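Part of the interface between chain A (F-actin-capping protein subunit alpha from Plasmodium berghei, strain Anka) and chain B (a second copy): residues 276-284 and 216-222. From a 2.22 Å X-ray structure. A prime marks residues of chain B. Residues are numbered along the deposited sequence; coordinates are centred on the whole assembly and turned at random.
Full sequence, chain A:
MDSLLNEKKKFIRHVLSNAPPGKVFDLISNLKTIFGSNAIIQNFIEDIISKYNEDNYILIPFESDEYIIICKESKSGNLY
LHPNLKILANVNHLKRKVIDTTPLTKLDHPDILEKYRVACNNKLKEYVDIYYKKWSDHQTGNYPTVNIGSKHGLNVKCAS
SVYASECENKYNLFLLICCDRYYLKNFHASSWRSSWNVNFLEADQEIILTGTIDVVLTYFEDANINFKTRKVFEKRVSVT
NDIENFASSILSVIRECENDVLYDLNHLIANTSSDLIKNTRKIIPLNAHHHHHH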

# COMPACT_ATOMS: atom_id res chain seq x y z
N LEU A 276 12.96 -13.91 -1.48
CA LEU A 276 12.03 -13.01 -0.81
C LEU A 276 11.62 -11.83 -1.68
O LEU A 276 10.43 -11.46 -1.74
CB LEU A 276 12.67 -12.48 0.47
CG LEU A 276 12.71 -13.40 1.67
CD1 LEU A 276 12.85 -12.60 2.95
CD2 LEU A 276 11.48 -14.20 1.71
N ILE A 277 12.59 -11.22 -2.35
CA ILE A 277 12.35 -10.04 -3.16
C ILE A 277 11.25 -10.32 -4.16
O ILE A 277 10.31 -9.53 -4.31
CB ILE A 277 13.67 -9.64 -3.85
CG1 ILE A 277 14.70 -9.35 -2.76
CG2 ILE A 277 13.45 -8.45 -4.72
CD1 ILE A 277 15.95 -10.14 -2.91
N LYS A 278 11.36 -11.45 -4.86
CA LYS A 278 10.34 -11.91 -5.79
C LYS A 278 9.13 -12.59 -5.12
O LYS A 278 8.19 -12.96 -5.84
CB LYS A 278 10.97 -12.83 -6.85
CG LYS A 278 11.60 -14.12 -6.34
CD LYS A 278 12.74 -14.66 -7.26
CE LYS A 278 14.13 -14.14 -6.84
NZ LYS A 278 15.34 -14.75 -7.54
N ASN A 279 9.16 -12.83 -3.79
CA ASN A 279 8.15 -13.65 -3.11
C ASN A 279 6.89 -12.86 -2.77
O ASN A 279 6.91 -11.88 -2.01
CB ASN A 279 8.76 -14.27 -1.84
CG ASN A 279 8.08 -15.62 -1.41
OD1 ASN A 279 6.86 -15.74 -1.36
ND2 ASN A 279 8.90 -16.62 -1.07
N THR A 280 5.75 -13.35 -3.28
CA THR A 280 4.47 -12.75 -2.97
C THR A 280 4.14 -12.83 -1.49
O THR A 280 3.33 -12.04 -0.99
CB THR A 280 3.35 -13.44 -3.74
OG1 THR A 280 3.27 -14.82 -3.32
CG2 THR A 280 3.60 -13.37 -5.24
N ARG A 281 4.66 -13.84 -0.78
CA ARG A 281 4.31 -14.06 0.63
C ARG A 281 5.55 -13.80 1.46
O ARG A 281 6.41 -14.67 1.61
CB ARG A 281 3.77 -15.47 0.86
CG ARG A 281 2.77 -15.87 -0.14
CD ARG A 281 2.46 -17.32 -0.07
NE ARG A 281 1.69 -17.64 -1.27
CZ ARG A 281 1.46 -18.87 -1.72
NH1 ARG A 281 1.95 -19.92 -1.07
NH2 ARG A 281 0.75 -19.04 -2.83
N LYS A 282 5.70 -12.57 1.95
CA LYS A 282 6.76 -12.28 2.90
C LYS A 282 6.33 -12.53 4.33
O LYS A 282 7.17 -12.71 5.22
CB LYS A 282 7.24 -10.83 2.72
CG LYS A 282 7.91 -10.58 1.33
CD LYS A 282 8.33 -9.15 1.22
CE LYS A 282 9.06 -8.87 -0.14
NZ LYS A 282 8.30 -9.40 -1.33
N ILE A 283 5.02 -12.57 4.55
CA ILE A 283 4.42 -12.88 5.83
C ILE A 283 3.63 -14.15 5.65
O ILE A 283 2.85 -14.23 4.69
CB ILE A 283 3.54 -11.74 6.34
CG1 ILE A 283 4.42 -10.52 6.56
CG2 ILE A 283 2.79 -12.20 7.55
CD1 ILE A 283 3.66 -9.29 6.91
N ILE A 284 3.83 -15.11 6.52
CA ILE A 284 3.17 -16.39 6.42
C ILE A 284 2.85 -16.98 7.79
O ILE A 284 3.42 -16.53 8.82
CB ILE A 284 4.01 -17.41 5.63
CG1 ILE A 284 5.38 -17.52 6.25
CG2 ILE A 284 4.10 -17.03 4.18
CD1 ILE A 284 6.08 -18.71 5.78
N VAL B 216 14.89 -1.20 -4.81
CA VAL B 216 13.58 -0.72 -4.45
C VAL B 216 12.69 -1.95 -4.40
O VAL B 216 12.74 -2.79 -5.30
CB VAL B 216 13.02 0.29 -5.45
CG1 VAL B 216 11.76 0.89 -4.88
CG2 VAL B 216 14.05 1.34 -5.80
N LEU B 217 11.98 -2.11 -3.30
CA LEU B 217 11.12 -3.26 -3.12
C LEU B 217 9.78 -2.83 -2.56
O LEU B 217 9.70 -1.89 -1.77
CB LEU B 217 11.87 -4.29 -2.25
CG LEU B 217 11.12 -5.50 -1.67
CD1 LEU B 217 10.24 -6.61 -2.50
CD2 LEU B 217 12.37 -6.15 -0.90
N THR B 218 8.72 -3.45 -3.09
CA THR B 218 7.37 -3.23 -2.59
C THR B 218 6.74 -4.59 -2.24
O THR B 218 6.80 -5.55 -3.03
CB THR B 218 6.47 -2.49 -3.57
OG1 THR B 218 6.24 -3.32 -4.71
CG2 THR B 218 7.11 -1.14 -4.02
N TYR B 219 6.10 -4.62 -1.10
CA TYR B 219 5.40 -5.81 -0.67
C TYR B 219 4.16 -6.07 -1.51
O TYR B 219 3.41 -5.15 -1.86
CB TYR B 219 5.02 -5.69 0.80
CG TYR B 219 6.11 -5.96 1.79
CD1 TYR B 219 7.32 -5.31 1.72
CD2 TYR B 219 5.92 -6.86 2.81
CE1 TYR B 219 8.30 -5.56 2.66
CE2 TYR B 219 6.89 -7.11 3.73
CZ TYR B 219 8.08 -6.45 3.65
OH TYR B 219 9.04 -6.71 4.59
N PHE B 220 3.99 -7.33 -1.89
CA PHE B 220 2.74 -7.73 -2.53
C PHE B 220 1.59 -7.59 -1.55
O PHE B 220 0.53 -7.10 -1.93
CB PHE B 220 2.88 -9.15 -3.03
CG PHE B 220 1.67 -9.68 -3.73
CD1 PHE B 220 0.95 -10.71 -3.17
CD2 PHE B 220 1.28 -9.19 -4.96
CE1 PHE B 220 -0.15 -11.21 -3.83
CE2 PHE B 220 0.18 -9.70 -5.61
CZ PHE B 220 -0.53 -10.70 -5.05
N GLU B 221 1.78 -7.95 -0.28
CA GLU B 221 0.70 -7.79 0.68
C GLU B 221 0.16 -6.36 0.74
O GLU B 221 -1.01 -6.17 1.06
CB GLU B 221 1.13 -8.19 2.10
CG GLU B 221 1.60 -9.65 2.28
CD GLU B 221 3.00 -9.97 1.73
OE1 GLU B 221 3.61 -9.16 0.96
OE2 GLU B 221 3.45 -11.09 2.08
N ASP B 222 0.97 -5.36 0.42
CA ASP B 222 0.55 -3.96 0.55
C ASP B 222 1.51 -3.08 -0.24
O ASP B 222 2.66 -2.93 0.17
CB ASP B 222 0.51 -3.52 2.04
CG ASP B 222 0.10 -2.05 2.23
OD1 ASP B 222 -0.43 -1.46 1.26
OD2 ASP B 222 0.32 -1.43 3.30
O HOH W 1 5.87 -9.62 -0.68
O HOH W 2 1.68 -12.75 2.76

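The contact between these two stretches, which buries 455 Å² in all, turns on two side chains: Lys282, whose CA-to-CB bond points toward chain B and whose stem packs against it, and Glu221′, which reaches back.

Glu221′ bends to do its work. With chi1 at -60° (m) and chi2 at 75° (p), its chain folds so that the carboxylate meets the backbone of chain A. There Glu221′ OE2 accepts two hydrogen bonds from successive amides, 2.7 Å from Lys282 N and 3.3 Å from Ile283 N. A carboxylate suits this place because its oxygen, rich in electron density and charged, can accept from both N-H groups and from a water as well. The price is that Glu221′ OE2 also lies 3.2 Å from Thr280 O, a pair of acceptors with no proton to share. Two waters help to satisfy the carboxylate: one donates to Glu221′ OE2 (2.5 Å) and to Ile283 O (2.7 Å), the other to Glu221′ OE1 (2.8 Å) and to Asn279 O (2.8 Å). The second water also accepts from Phe220′ N at 3.2 Å and from Lys282 NZ at 2.5 Å, tying both backbones to both charged side chains.

Lys282 takes an m, t, t, p conformation. The two t torsions (chi2 179°, chi3 178°) extend its methylenes past Tyr219′, and the final turn, chi4 at 49°, sets the ammonium among carbonyls of its own chain: Lys282 NZ donates to Leu276 O at 3.0 Å and to Asn279 O at 2.9 Å. The same Leu276 O accepts from Asn279 N at 2.8 Å, so the lysine braces a turn that is already closed by the backbone. Lysine combines a long apolar stem with a charged tip, and both parts are used. Lys282 CD sits over the face of the Tyr219′ ring, only 10° off its normal, in a CH-pi contact, 3.5 Å from Tyr219′ CE2; Lys282 CE packs 3.5 Å from Leu217′ CD1. Lys282 NZ is far from the Tyr219′ ring centroid, so any cation-pi attraction is weak at most. Tyr219′ starts sideways, but its m rotamer brings the ring nearer to chain A, where its flat face can cover the buried methylenes.

Leu217′ (t, p) points toward chain A and fills the space beside the lysine stem, its CD1 also lying 3.4 Å from Ile277 O and 4.3 Å from Ile277 CG2. At the more exposed end, Phe220′, with chi1 t (-179°), offers a ring face to Thr280 CG2; Thr280 CB is 3.7 Å from Phe220′ CD1. The threonine methyl gives the ring an apolar neighbour.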